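Local atomic coordinates of sugar fermentation stimulation protein homolog (Pyrococcus furiosus, PDB entry 4DA2), a protein that probably binds DNA, joining an OB-fold domain to a PD-(D/E)xK nuclease-type domain that holds calcium ions. Residues 5-10 and 66-71; 37-42 and 134-139; 82-87 and 175-180; 97-102 and 169-174; 211-216 and 221-226. The protein carries 1 engineered substitution. All coordinates share one frame; numbering follows the deposited sequence.

Contact 1. Residues 5-10 and 66-71; sequences MEVSPL and ILLGFE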
# COMPACT_ATOMS: atom_id res chain seq x y z
N MET A 5 13.51 1.34 -6.86
CA MET A 5 13.25 2.37 -7.85
C MET A 5 13.51 3.75 -7.21
O MET A 5 13.83 3.84 -6.03
CB MET A 5 11.80 2.32 -8.35
CG MET A 5 10.73 2.28 -7.25
SD MET A 5 9.03 2.29 -7.85
CE MET A 5 8.89 3.93 -8.57
N GLU A 6 13.35 4.79 -8.02
CA GLU A 6 13.57 6.17 -7.61
C GLU A 6 12.44 7.04 -8.11
O GLU A 6 11.94 6.85 -9.22
CB GLU A 6 14.89 6.68 -8.18
CG GLU A 6 16.11 5.92 -7.72
CD GLU A 6 17.35 6.25 -8.52
OE1 GLU A 6 17.25 6.81 -9.64
OE2 GLU A 6 18.44 5.94 -8.01
N VAL A 7 12.04 8.00 -7.28
CA VAL A 7 11.06 8.99 -7.65
C VAL A 7 11.77 10.34 -7.78
O VAL A 7 12.44 10.78 -6.85
CB VAL A 7 9.95 9.08 -6.60
CG1 VAL A 7 9.02 10.26 -6.85
CG2 VAL A 7 9.17 7.77 -6.55
N SER A 8 11.62 10.97 -8.93
CA SER A 8 12.23 12.26 -9.21
C SER A 8 11.27 13.12 -10.06
O SER A 8 10.64 12.59 -10.98
CB SER A 8 13.54 12.02 -9.99
OG SER A 8 14.30 13.21 -10.05
N PRO A 9 11.11 14.42 -9.74
CA PRO A 9 11.64 15.14 -8.58
C PRO A 9 10.76 14.97 -7.33
O PRO A 9 9.57 14.67 -7.45
CB PRO A 9 11.61 16.60 -9.02
CG PRO A 9 10.50 16.68 -9.98
CD PRO A 9 10.38 15.33 -10.65
N LEU A 10 11.34 15.21 -6.17
CA LEU A 10 10.65 15.07 -4.91
C LEU A 10 10.68 16.43 -4.22
O LEU A 10 11.75 17.00 -4.02
CB LEU A 10 11.34 13.98 -4.07
CG LEU A 10 10.52 13.35 -2.95
CD1 LEU A 10 9.23 12.74 -3.49
CD2 LEU A 10 11.38 12.31 -2.19
N ILE A 66 1.15 15.29 -6.74
CA ILE A 66 0.70 14.14 -5.97
C ILE A 66 1.41 14.19 -4.61
O ILE A 66 2.64 14.35 -4.54
CB ILE A 66 1.04 12.82 -6.69
CG1 ILE A 66 0.46 12.83 -8.10
CG2 ILE A 66 0.48 11.62 -5.93
CD1 ILE A 66 1.11 11.82 -8.98
N LEU A 67 0.63 14.10 -3.53
CA LEU A 67 1.22 13.97 -2.19
C LEU A 67 1.58 12.50 -1.97
O LEU A 67 0.70 11.66 -1.75
CB LEU A 67 0.23 14.46 -1.13
CG LEU A 67 0.57 14.34 0.36
CD1 LEU A 67 1.88 15.08 0.66
CD2 LEU A 67 -0.60 14.89 1.16
N LEU A 68 2.87 12.17 -2.07
CA LEU A 68 3.31 10.77 -2.05
C LEU A 68 3.44 10.16 -0.67
O LEU A 68 3.29 8.95 -0.51
CB LEU A 68 4.64 10.57 -2.77
CG LEU A 68 4.70 10.98 -4.24
CD1 LEU A 68 6.13 10.84 -4.64
CD2 LEU A 68 3.75 10.10 -5.08
N GLY A 69 3.79 11.01 0.30
CA GLY A 69 4.13 10.58 1.63
C GLY A 69 4.45 11.67 2.63
O GLY A 69 4.35 12.87 2.33
N PHE A 70 4.86 11.25 3.82
CA PHE A 70 5.16 12.14 4.91
C PHE A 70 6.48 11.78 5.58
O PHE A 70 6.93 10.63 5.57
CB PHE A 70 4.04 12.08 5.96
CG PHE A 70 2.76 12.74 5.54
CD1 PHE A 70 2.50 14.05 5.93
CD2 PHE A 70 1.81 12.07 4.75
CE1 PHE A 70 1.32 14.70 5.55
CE2 PHE A 70 0.61 12.72 4.37
CZ PHE A 70 0.37 14.02 4.78
N GLU A 71 7.09 12.79 6.19
CA GLU A 71 8.32 12.58 6.92
C GLU A 71 7.98 11.66 8.07
O GLU A 71 6.94 11.83 8.73
CB GLU A 71 8.86 13.93 7.44
CG GLU A 71 10.20 13.86 8.21
CD GLU A 71 10.09 13.35 9.65
OE1 GLU A 71 8.99 13.45 10.25
OE2 GLU A 71 11.12 12.85 10.18

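Contact 2. Residues 37-42 and 134-139; sequences ITNTGR and SAVLRE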
# COMPACT_ATOMS: atom_id res chain seq x y z
N ILE A 37 -4.39 13.04 -3.32
CA ILE A 37 -4.18 12.01 -2.31
C ILE A 37 -4.80 10.72 -2.87
O ILE A 37 -6.00 10.66 -3.20
CB ILE A 37 -4.86 12.41 -0.96
CG1 ILE A 37 -4.17 13.60 -0.30
CG2 ILE A 37 -4.93 11.18 0.00
CD1 ILE A 37 -5.01 14.30 0.78
N THR A 38 -3.99 9.67 -3.00
CA THR A 38 -4.51 8.40 -3.47
C THR A 38 -4.35 7.42 -2.30
O THR A 38 -3.42 6.61 -2.25
CB THR A 38 -3.75 7.92 -4.74
OG1 THR A 38 -3.75 8.99 -5.70
CG2 THR A 38 -4.42 6.70 -5.37
N ASN A 39 -5.23 7.55 -1.34
CA ASN A 39 -5.31 6.64 -0.19
C ASN A 39 -6.64 6.95 0.51
O ASN A 39 -6.87 8.08 0.94
CB ASN A 39 -4.11 6.82 0.75
CG ASN A 39 -3.96 5.68 1.79
OD1 ASN A 39 -4.93 5.28 2.42
ND2 ASN A 39 -2.71 5.20 1.97
N THR A 40 -7.51 5.94 0.61
CA THR A 40 -8.88 6.14 1.09
C THR A 40 -8.94 6.05 2.60
O THR A 40 -10.00 6.27 3.20
CB THR A 40 -9.88 5.13 0.47
OG1 THR A 40 -9.38 3.79 0.65
CG2 THR A 40 -10.08 5.41 -1.02
N GLY A 41 -7.80 5.73 3.21
CA GLY A 41 -7.67 5.74 4.68
C GLY A 41 -7.81 7.12 5.31
O GLY A 41 -7.74 8.15 4.63
N ARG A 42 -8.02 7.15 6.62
CA ARG A 42 -8.14 8.43 7.32
C ARG A 42 -6.80 9.11 7.40
O ARG A 42 -6.73 10.34 7.34
CB ARG A 42 -8.74 8.28 8.73
CG ARG A 42 -10.06 7.56 8.72
CD ARG A 42 -10.98 7.94 9.85
NE ARG A 42 -12.21 7.17 9.72
CZ ARG A 42 -13.34 7.42 10.37
NH1 ARG A 42 -13.44 8.43 11.22
NH2 ARG A 42 -14.39 6.63 10.14
N SER A 134 -2.54 -1.05 1.47
CA SER A 134 -1.69 -0.12 2.21
C SER A 134 -1.74 -0.43 3.71
O SER A 134 -2.83 -0.54 4.29
CB SER A 134 -2.15 1.30 1.98
OG SER A 134 -1.34 2.22 2.73
N ALA A 135 -0.57 -0.53 4.32
CA ALA A 135 -0.48 -0.70 5.78
C ALA A 135 0.47 0.31 6.40
O ALA A 135 1.64 0.01 6.66
CB ALA A 135 -0.06 -2.13 6.14
N VAL A 136 -0.02 1.53 6.58
CA VAL A 136 0.86 2.61 7.04
C VAL A 136 0.42 3.19 8.39
O VAL A 136 0.82 4.31 8.77
CB VAL A 136 1.09 3.71 5.94
CG1 VAL A 136 1.89 3.10 4.75
CG2 VAL A 136 -0.23 4.32 5.46
N LEU A 137 -0.40 2.42 9.11
CA LEU A 137 -0.76 2.77 10.48
C LEU A 137 0.21 2.07 11.43
O LEU A 137 0.40 0.85 11.34
CB LEU A 137 -2.21 2.35 10.78
CG LEU A 137 -2.72 2.62 12.20
CD1 LEU A 137 -2.87 4.12 12.50
CD2 LEU A 137 -4.01 1.87 12.50
N ARG A 138 0.87 2.83 12.29
CA ARG A 138 1.94 2.29 13.12
C ARG A 138 1.49 2.05 14.54
O ARG A 138 0.84 2.90 15.15
CB ARG A 138 3.14 3.24 13.15
CG ARG A 138 4.21 2.87 14.20
CD ARG A 138 5.19 4.00 14.46
NE ARG A 138 5.78 4.49 13.22
CZ ARG A 138 6.78 3.91 12.57
NH1 ARG A 138 7.32 2.79 13.03
NH2 ARG A 138 7.23 4.43 11.43
N GLU A 139 1.84 0.89 15.06
CA GLU A 139 1.80 0.64 16.50
C GLU A 139 3.11 -0.03 16.88
O GLU A 139 3.30 -1.23 16.68
CB GLU A 139 0.62 -0.25 16.90
CG GLU A 139 0.55 -0.51 18.41
CD GLU A 139 -0.33 -1.69 18.76
OE1 GLU A 139 -1.57 -1.57 18.63
OE2 GLU A 139 0.23 -2.74 19.16

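Contact 3. Residues 82-87 and 175-180; sequences RLQGKA and IGALPN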
# COMPACT_ATOMS: atom_id res chain seq x y z
N ARG A 82 -0.80 4.13 -5.50
CA ARG A 82 -0.24 3.94 -6.83
C ARG A 82 1.27 3.70 -6.79
O ARG A 82 1.76 2.78 -7.47
CB ARG A 82 -0.54 5.11 -7.76
CG ARG A 82 -1.96 5.24 -8.20
CD ARG A 82 -2.12 6.52 -9.01
NE ARG A 82 -3.46 6.68 -9.57
CZ ARG A 82 -3.96 7.84 -9.99
NH1 ARG A 82 -3.23 8.96 -9.90
NH2 ARG A 82 -5.19 7.89 -10.48
N LEU A 83 2.00 4.48 -5.98
CA LEU A 83 3.42 4.32 -5.81
C LEU A 83 3.69 2.97 -5.13
O LEU A 83 4.59 2.25 -5.55
CB LEU A 83 4.02 5.47 -4.98
CG LEU A 83 5.53 5.47 -4.80
CD1 LEU A 83 6.32 5.17 -6.09
CD2 LEU A 83 6.02 6.80 -4.19
N GLN A 84 2.95 2.68 -4.07
CA GLN A 84 3.06 1.35 -3.40
C GLN A 84 2.91 0.23 -4.43
O GLN A 84 3.72 -0.71 -4.45
CB GLN A 84 2.00 1.21 -2.31
CG GLN A 84 2.25 2.04 -1.06
CD GLN A 84 1.13 1.83 -0.04
OE1 GLN A 84 0.35 0.89 -0.17
NE2 GLN A 84 1.07 2.66 0.98
N GLY A 85 1.90 0.34 -5.28
CA GLY A 85 1.68 -0.64 -6.34
C GLY A 85 2.85 -0.72 -7.31
O GLY A 85 3.24 -1.81 -7.71
N LYS A 86 3.44 0.42 -7.66
CA LYS A 86 4.59 0.44 -8.60
C LYS A 86 5.78 -0.27 -7.94
O LYS A 86 6.52 -1.01 -8.61
CB LYS A 86 4.99 1.87 -8.98
CG LYS A 86 4.02 2.56 -9.94
CD LYS A 86 4.70 3.77 -10.57
CE LYS A 86 3.82 4.43 -11.64
NZ LYS A 86 2.99 5.52 -11.05
N ALA A 87 5.94 -0.05 -6.63
CA ALA A 87 6.99 -0.71 -5.82
C ALA A 87 6.77 -2.23 -5.82
O ALA A 87 7.69 -3.01 -6.07
CB ALA A 87 6.98 -0.18 -4.41
N ILE A 175 1.39 -3.77 2.21
CA ILE A 175 2.55 -2.94 1.94
C ILE A 175 2.77 -2.02 3.15
O ILE A 175 2.09 -0.98 3.31
CB ILE A 175 2.36 -2.12 0.63
CG1 ILE A 175 1.98 -3.05 -0.55
CG2 ILE A 175 3.63 -1.34 0.33
CD1 ILE A 175 3.03 -4.14 -0.89
N GLY A 176 3.70 -2.44 4.00
CA GLY A 176 4.07 -1.71 5.23
C GLY A 176 5.09 -0.67 4.84
O GLY A 176 6.29 -0.77 5.17
N ALA A 177 4.61 0.34 4.10
CA ALA A 177 5.45 1.41 3.58
C ALA A 177 5.80 2.49 4.61
O ALA A 177 5.73 3.70 4.32
CB ALA A 177 4.79 2.07 2.34
N LEU A 178 6.16 2.03 5.82
CA LEU A 178 6.64 2.89 6.91
C LEU A 178 8.06 2.48 7.21
O LEU A 178 8.35 1.29 7.20
CB LEU A 178 5.85 2.56 8.20
CG LEU A 178 4.38 2.90 8.36
CD1 LEU A 178 3.89 2.38 9.68
CD2 LEU A 178 4.11 4.38 8.24
N PRO A 179 8.94 3.44 7.53
CA PRO A 179 10.25 3.05 8.06
C PRO A 179 10.07 2.47 9.47
O PRO A 179 9.03 2.69 10.13
CB PRO A 179 11.02 4.38 8.12
CG PRO A 179 9.92 5.42 8.34
CD PRO A 179 8.75 4.91 7.52
N ASN A 180 11.07 1.72 9.91
CA ASN A 180 11.16 1.17 11.28
C ASN A 180 9.93 0.39 11.76
O ASN A 180 9.40 0.62 12.83
CB ASN A 180 11.53 2.26 12.30
CG ASN A 180 12.77 3.02 11.89
OD1 ASN A 180 12.70 3.96 11.09
ND2 ASN A 180 13.94 2.59 12.38

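Contact 4. Residues 97-102 and 169-174; sequences LPELEG and RAMIVF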
# COMPACT_ATOMS: atom_id res chain seq x y z
N LEU A 97 10.65 -11.93 -4.47
CA LEU A 97 9.92 -12.89 -3.66
C LEU A 97 10.15 -14.29 -4.27
O LEU A 97 9.64 -14.59 -5.36
CB LEU A 97 8.42 -12.52 -3.63
CG LEU A 97 7.89 -11.92 -2.32
CD1 LEU A 97 8.62 -10.66 -1.95
CD2 LEU A 97 6.36 -11.67 -2.38
N PRO A 98 10.97 -15.13 -3.60
CA PRO A 98 11.34 -16.44 -4.15
C PRO A 98 10.14 -17.25 -4.63
O PRO A 98 10.23 -17.91 -5.67
CB PRO A 98 12.01 -17.14 -2.96
CG PRO A 98 12.59 -16.02 -2.16
CD PRO A 98 11.59 -14.90 -2.28
N GLU A 99 9.01 -17.18 -3.91
CA GLU A 99 7.84 -17.99 -4.28
C GLU A 99 7.21 -17.53 -5.60
O GLU A 99 6.49 -18.30 -6.25
CB GLU A 99 6.79 -17.98 -3.18
CG GLU A 99 6.27 -16.57 -2.87
CD GLU A 99 5.31 -16.57 -1.70
OE1 GLU A 99 4.49 -17.50 -1.64
OE2 GLU A 99 5.38 -15.64 -0.86
N LEU A 100 7.49 -16.29 -6.01
CA LEU A 100 6.95 -15.75 -7.27
C LEU A 100 8.00 -15.64 -8.40
O LEU A 100 7.80 -14.93 -9.40
CB LEU A 100 6.23 -14.41 -7.01
CG LEU A 100 4.99 -14.52 -6.10
CD1 LEU A 100 4.57 -13.18 -5.55
CD2 LEU A 100 3.80 -15.22 -6.80
N GLU A 101 9.12 -16.34 -8.24
CA GLU A 101 10.12 -16.42 -9.31
C GLU A 101 9.54 -17.04 -10.57
O GLU A 101 8.80 -18.02 -10.52
CB GLU A 101 11.37 -17.20 -8.87
CG GLU A 101 12.30 -16.37 -8.00
CD GLU A 101 13.36 -17.20 -7.29
OE1 GLU A 101 13.74 -18.28 -7.82
OE2 GLU A 101 13.81 -16.78 -6.20
N GLY A 102 9.88 -16.44 -11.70
CA GLY A 102 9.36 -16.90 -12.98
C GLY A 102 7.89 -16.55 -13.18
O GLY A 102 7.26 -17.06 -14.10
N ARG A 169 -5.48 -20.16 -6.56
CA ARG A 169 -4.41 -19.52 -5.80
C ARG A 169 -4.76 -18.05 -5.56
O ARG A 169 -5.08 -17.29 -6.51
CB ARG A 169 -3.06 -19.66 -6.53
CG ARG A 169 -2.58 -21.13 -6.72
CD ARG A 169 -1.94 -21.66 -5.44
NE ARG A 169 -0.89 -20.75 -4.99
CZ ARG A 169 -0.59 -20.49 -3.72
NH1 ARG A 169 -1.25 -21.06 -2.73
NH2 ARG A 169 0.40 -19.64 -3.45
N ALA A 170 -4.69 -17.65 -4.30
CA ALA A 170 -5.02 -16.30 -3.91
C ALA A 170 -4.03 -15.81 -2.85
O ALA A 170 -3.60 -16.58 -1.98
CB ALA A 170 -6.45 -16.23 -3.39
N MET A 171 -3.69 -14.52 -2.94
CA MET A 171 -2.72 -13.88 -2.02
C MET A 171 -3.12 -12.45 -1.69
O MET A 171 -3.59 -11.71 -2.57
CB MET A 171 -1.31 -13.87 -2.62
CG MET A 171 -0.25 -13.29 -1.70
SD MET A 171 1.39 -13.29 -2.45
CE MET A 171 1.83 -14.98 -2.07
N ILE A 172 -2.97 -12.08 -0.42
CA ILE A 172 -3.03 -10.69 -0.02
C ILE A 172 -1.68 -10.24 0.50
O ILE A 172 -1.03 -10.94 1.28
CB ILE A 172 -4.21 -10.36 0.99
CG1 ILE A 172 -4.34 -8.85 1.24
CG2 ILE A 172 -4.07 -11.12 2.33
CD1 ILE A 172 -5.65 -8.48 1.92
N VAL A 173 -1.24 -9.09 0.01
CA VAL A 173 0.06 -8.55 0.39
C VAL A 173 -0.14 -7.19 1.01
O VAL A 173 -0.63 -6.26 0.34
CB VAL A 173 0.98 -8.42 -0.82
CG1 VAL A 173 2.35 -7.83 -0.38
CG2 VAL A 173 1.19 -9.78 -1.54
N PHE A 174 0.25 -7.05 2.28
CA PHE A 174 0.21 -5.75 2.95
C PHE A 174 1.52 -5.00 2.71
O PHE A 174 2.61 -5.51 2.94
CB PHE A 174 -0.09 -5.96 4.45
CG PHE A 174 -1.43 -6.57 4.69
CD1 PHE A 174 -2.57 -5.78 4.63
CD2 PHE A 174 -1.58 -7.94 4.90
CE1 PHE A 174 -3.85 -6.32 4.82
CE2 PHE A 174 -2.87 -8.50 5.12
CZ PHE A 174 -3.99 -7.69 5.05

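Contact 5. Residues 211-216 and 221-226; sequences LGLHME and IIYRGE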
# COMPACT_ATOMS: atom_id res chain seq x y z
N LEU A 211 5.19 -6.65 3.48
CA LEU A 211 6.49 -6.17 3.05
C LEU A 211 6.82 -4.83 3.68
O LEU A 211 5.95 -3.98 3.78
CB LEU A 211 6.50 -6.00 1.54
CG LEU A 211 6.00 -7.17 0.70
CD1 LEU A 211 5.95 -6.75 -0.78
CD2 LEU A 211 6.90 -8.39 0.89
N GLY A 212 8.08 -4.65 4.09
CA GLY A 212 8.52 -3.36 4.63
C GLY A 212 9.16 -2.52 3.54
O GLY A 212 10.04 -3.00 2.80
N LEU A 213 8.71 -1.27 3.42
CA LEU A 213 9.20 -0.35 2.42
C LEU A 213 9.26 1.04 3.02
O LEU A 213 8.55 1.32 4.00
CB LEU A 213 8.26 -0.30 1.21
CG LEU A 213 8.31 -1.45 0.20
CD1 LEU A 213 7.49 -2.66 0.68
CD2 LEU A 213 7.79 -0.94 -1.11
N HIS A 214 10.14 1.86 2.48
CA HIS A 214 10.14 3.30 2.76
C HIS A 214 10.81 4.01 1.59
O HIS A 214 11.36 3.36 0.66
CB HIS A 214 10.83 3.62 4.11
CG HIS A 214 12.30 3.36 4.11
ND1 HIS A 214 12.84 2.16 4.54
CD2 HIS A 214 13.34 4.12 3.70
CE1 HIS A 214 14.16 2.20 4.40
NE2 HIS A 214 14.49 3.37 3.89
N MET A 215 10.75 5.34 1.61
CA MET A 215 11.43 6.16 0.64
C MET A 215 12.41 7.04 1.42
O MET A 215 12.11 7.48 2.55
CB MET A 215 10.42 7.01 -0.12
CG MET A 215 11.06 7.87 -1.23
SD MET A 215 9.85 8.53 -2.44
CE MET A 215 8.73 9.47 -1.44
N GLU A 216 13.60 7.20 0.85
CA GLU A 216 14.62 8.07 1.42
C GLU A 216 14.36 9.47 0.90
O GLU A 216 13.70 9.63 -0.12
CB GLU A 216 16.00 7.63 0.97
CG GLU A 216 16.31 6.16 1.29
CD GLU A 216 16.77 6.00 2.72
OE1 GLU A 216 17.22 7.02 3.28
OE2 GLU A 216 16.69 4.89 3.28
N ILE A 221 13.46 4.37 -3.32
CA ILE A 221 12.48 3.52 -2.63
C ILE A 221 13.18 2.23 -2.23
O ILE A 221 13.82 1.55 -3.05
CB ILE A 221 11.21 3.28 -3.48
CG1 ILE A 221 10.39 4.58 -3.59
CG2 ILE A 221 10.35 2.12 -2.88
CD1 ILE A 221 9.04 4.40 -4.25
N ILE A 222 13.09 1.92 -0.95
CA ILE A 222 13.87 0.85 -0.33
C ILE A 222 12.96 -0.30 0.11
O ILE A 222 11.98 -0.10 0.84
CB ILE A 222 14.70 1.39 0.89
CG1 ILE A 222 15.60 2.58 0.48
CG2 ILE A 222 15.55 0.29 1.53
CD1 ILE A 222 16.45 2.32 -0.76
N TYR A 223 13.31 -1.52 -0.29
CA TYR A 223 12.56 -2.68 0.12
C TYR A 223 13.36 -3.34 1.23
O TYR A 223 14.49 -3.76 0.99
CB TYR A 223 12.37 -3.63 -1.09
CG TYR A 223 11.86 -5.02 -0.73
CD1 TYR A 223 10.74 -5.19 0.12
CD2 TYR A 223 12.49 -6.16 -1.23
CE1 TYR A 223 10.28 -6.46 0.45
CE2 TYR A 223 12.01 -7.44 -0.90
CZ TYR A 223 10.91 -7.58 -0.06
OH TYR A 223 10.45 -8.84 0.27
N ARG A 224 12.79 -3.38 2.44
CA ARG A 224 13.49 -3.87 3.62
C ARG A 224 13.36 -5.40 3.79
O ARG A 224 14.10 -6.00 4.57
CB ARG A 224 13.06 -3.12 4.89
CG ARG A 224 13.42 -1.60 4.91
CD ARG A 224 13.28 -1.03 6.34
NE ARG A 224 11.98 -1.37 6.93
CZ ARG A 224 10.84 -0.76 6.64
NH1 ARG A 224 10.81 0.26 5.79
NH2 ARG A 224 9.71 -1.16 7.22
N GLY A 225 12.45 -6.01 3.04
CA GLY A 225 12.17 -7.44 3.15
C GLY A 225 10.78 -7.67 3.72
O GLY A 225 9.96 -6.73 3.83
N GLU A 226 10.51 -8.91 4.14
CA GLU A 226 9.19 -9.20 4.69
C GLU A 226 9.05 -8.82 6.16
O GLU A 226 10.03 -8.80 6.92
CB GLU A 226 8.83 -10.68 4.52
CG GLU A 226 8.67 -11.11 3.09
CD GLU A 226 8.30 -12.59 2.98
OE1 GLU A 226 7.36 -13.04 3.70
OE2 GLU A 226 8.90 -13.29 2.14

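Contact 1. Residues 5-10 and 66-71
L68 pushes its CD1 methyl into the notch formed by V7 and L10, and that one methyl carries the whole contact. V7 comes at it tip to tip, with V7 CG1 3.7 Å from L68 CD1. L10 arrives on a slant, and its CD1 ends 3.8 Å from the same L68 CD1. V7 is turned so that CG1 lies opposite its own backbone N (chi1 171°), which sends this branch across to L68 while the other branch, CG2, is given to the neighbouring helix: V7 CG2 lies 3.9 Å from L83 CD1. The contact has no hydrogen bond and the two backbones stay well apart, with the CA atoms of L10 and L68 still 9.0 Å from each other, so the segments are joined by methyl packing alone.

Neighbouring side chains extend this small apolar patch. L83 of helix 81-93 touches both V7 and L68, T56 of strand 52-57 lies against the same two, and L10 also packs on Y54. Segment 5-10 is the linker that leaves strand 2-6, paired through M5 with I221, and leads into strand 11-18 of the other sheet. On the way it passes a cis peptide bond before P9, whose carbonyl O accepts from T56 OG1.

On the other side, L68 belongs to strand 65-72, which is antiparallel to strand 52-57. L68 and G69 together face the single residue Y54, a classic beta bulge in the sheet of the N-terminal OB domain.

Contact 2. Residues 37-42 and 134-139
S134 OG takes hydrogen bonds from two side-chain amides, the ND2 of N39 and the NE2 of Q84. The one from N39 is weak: ND2 lies 3.4 Å from S134 OG, and the bond is bent to 137° at the hydrogen. N39 ND2 has its stronger partner in the carbonyl O of I79, and the bond to S134 OG is secondary. Beside this bond the amide brushes V136, with N39 ND2 4.4 Å from V136 CG2.

The other end of the amide is tied back to its own loop. N39 OD1 accepts from the backbone N of G41 at 3.0 Å, with the donor in the carbonyl plane, which makes an Asx turn. With CG opposite the backbone N (chi1 -167°), the asparagine reaches toward S134 while OD1 accepts from G41 N.

S134 follows E131 and T132, which bind calcium, and its side chain is about 8 Å from a calcium ion; N39 sits in the loop between strands 31-36 and 52-57 of the OB domain. The amide orientation of N39 is set at both ends, by G41 at its oxygen and by I79 at its nitrogen, so this buried link is polar and directional, although the direct N39-S134 bond across the domains is weak.

Contact 3. Residues 82-87 and 175-180
Segment 82-87 of helix 81-93 passes the end of strand 169-176, the CA atoms of Q84 and I175 being 6.9 Å apart. Just past that point the strand stops: G176 is the centre of an inverse gamma turn, in which the N of A177 gives a weak bond to the O of I175.

Q84 alone spans the gap. Its chain is extended beyond CG (chi2 180°) and runs past I175 in the opposite sense, so the two overlap along their lengths. Q84 CG lies 3.9 Å from I175 CG2, and farther out Q84 OE1 is 3.7 Å from I175 CB. The NE2 end rests near A177, 4.0 Å from its CB, and donates to two acceptors, S134 OG and the carbonyl O of I78 in strand 75-78, a residue that also bonds to the backbone of A177. With a leucine here the carbonyl of I78 would probably lose its side-chain donor, and S134 OG one of its two amide partners.

I175 is paired through its backbone with K133 and A135, on the strand that carries calcium ligand E131. The aliphatic part of the glutamine thus packs on I175, with OE1 lying against the same side chain, while two acceptors hold the buried amide nitrogen.

Contact 4. Residues 97-102 and 169-174
Strand 169-176 is a parallel neighbour of strand 127-139 in the large sheet of the PD-(D/E)xK domain, and the loop 97-102, which follows helix 81-93, lies over one of its side chains, M171. The methionine leaves the strand extended and then bends at its thioether (chi3 -83°), presenting the CE methyl to E99. M171 CE is 3.7 Å from E99 OE1 and 3.8 Å from E99 OE2, and it lies equally near the carboxylate carbon, so it singles out neither oxygen. The sulfur meets the apolar side of the loop: L100 CD1 stands 4.4 Å from M171 SD.

E99 reaches the methionine from the opposite direction. Its CG takes the crowded position between backbone N and carbonyl carbon (chi1 60°), and the chain is straight from there on. E99 OE2 forms a salt bridge with R209 NE of strand 207-215, its strongest polar partner. R169 is a second positive charge in the neighbourhood, but its NH2 remains 5.0 Å from E99 OE1.

M171 bonds through its backbone to F129 and E131. E131, T132 and K133 fit the (D/E)xK part of the family signature; D118 is shared by both calcium sites, with E109 at one and E131 and T132 at the other. The methionine side chain itself is about 12 Å from a bound calcium ion.

The loop is shaped by a short 3-10 turn in which the N of L100 donates to the O of L97 at 2.8 Å. L97 and L100 pack on I91 and I92 of helix 81-93, and C103, directly after this segment, forms a disulfide with C123.

Contact 5. Residues 211-216 and 221-226
Strands 207-215 and 220-229 form a beta hairpin, and segments 211-216 and 221-226 run antiparallel at 158°. Two backbone bonds join H214 and I222: the one from I222 N to H214 O, 2.8 Å, is nearly straight, and the return bond from H214 N to I222 O, 3.1 Å, is more bent. G212 bonds to two successive residues, its O accepting from R224 N and its N donating to G225 O.

The polar side-chain contacts centre on the H214 ring. H214 ND1 accepts from R224 NH1 at 3.0 Å, in the imidazole plane, with ring and guanidinium only 18° from coplanar; NH1 also bonds weakly to L213 O. H214 NE2 donates to E216 OE2 at 2.7 Å, from above the carboxylate plane. A phenylalanine in place of H214 would probably leave E216 without this donor and R224 NH1 with only its weak bond to L213 O across the hairpin. R224 NH2 also reaches V181 O.

In a CH-pi contact, I222 CB lies over one face of the imidazole, 3.9 Å from the H214 ring centroid.

Among apolar contacts, L213, I221 and Y223 share a face with M215 and meet A87, L83 and I91 of helix 81-93, while M215 packs on I76 and L10. L211 CD2 lies 3.9 Å from Y223 CE1.

In the fold
Contact 1 closes before contacts 3, 4 and 5 open, contact 2 interleaves with contacts 1, 3 and 4, and contact 4 is nested inside contact 3. Contact 2 joins the OB domain to the nuclease-type domain; contact 1, centred about 16 Å away, packs OB strand 65-72 on the connection leaving strand 2-6 of the large sheet. Contacts 3 and 4 pack a helix and a loop on strand 169-176 of that sheet, and contact 5 lies within it. Contacts 3 and 5 are closest, their centres about 7 Å apart; contacts 1 and 4 are farthest, at about 26 Å. L83 of helix 81-93 touches contacts 1 and 5, so this helix packs against both domains, close to calcium-binding strand 127-139.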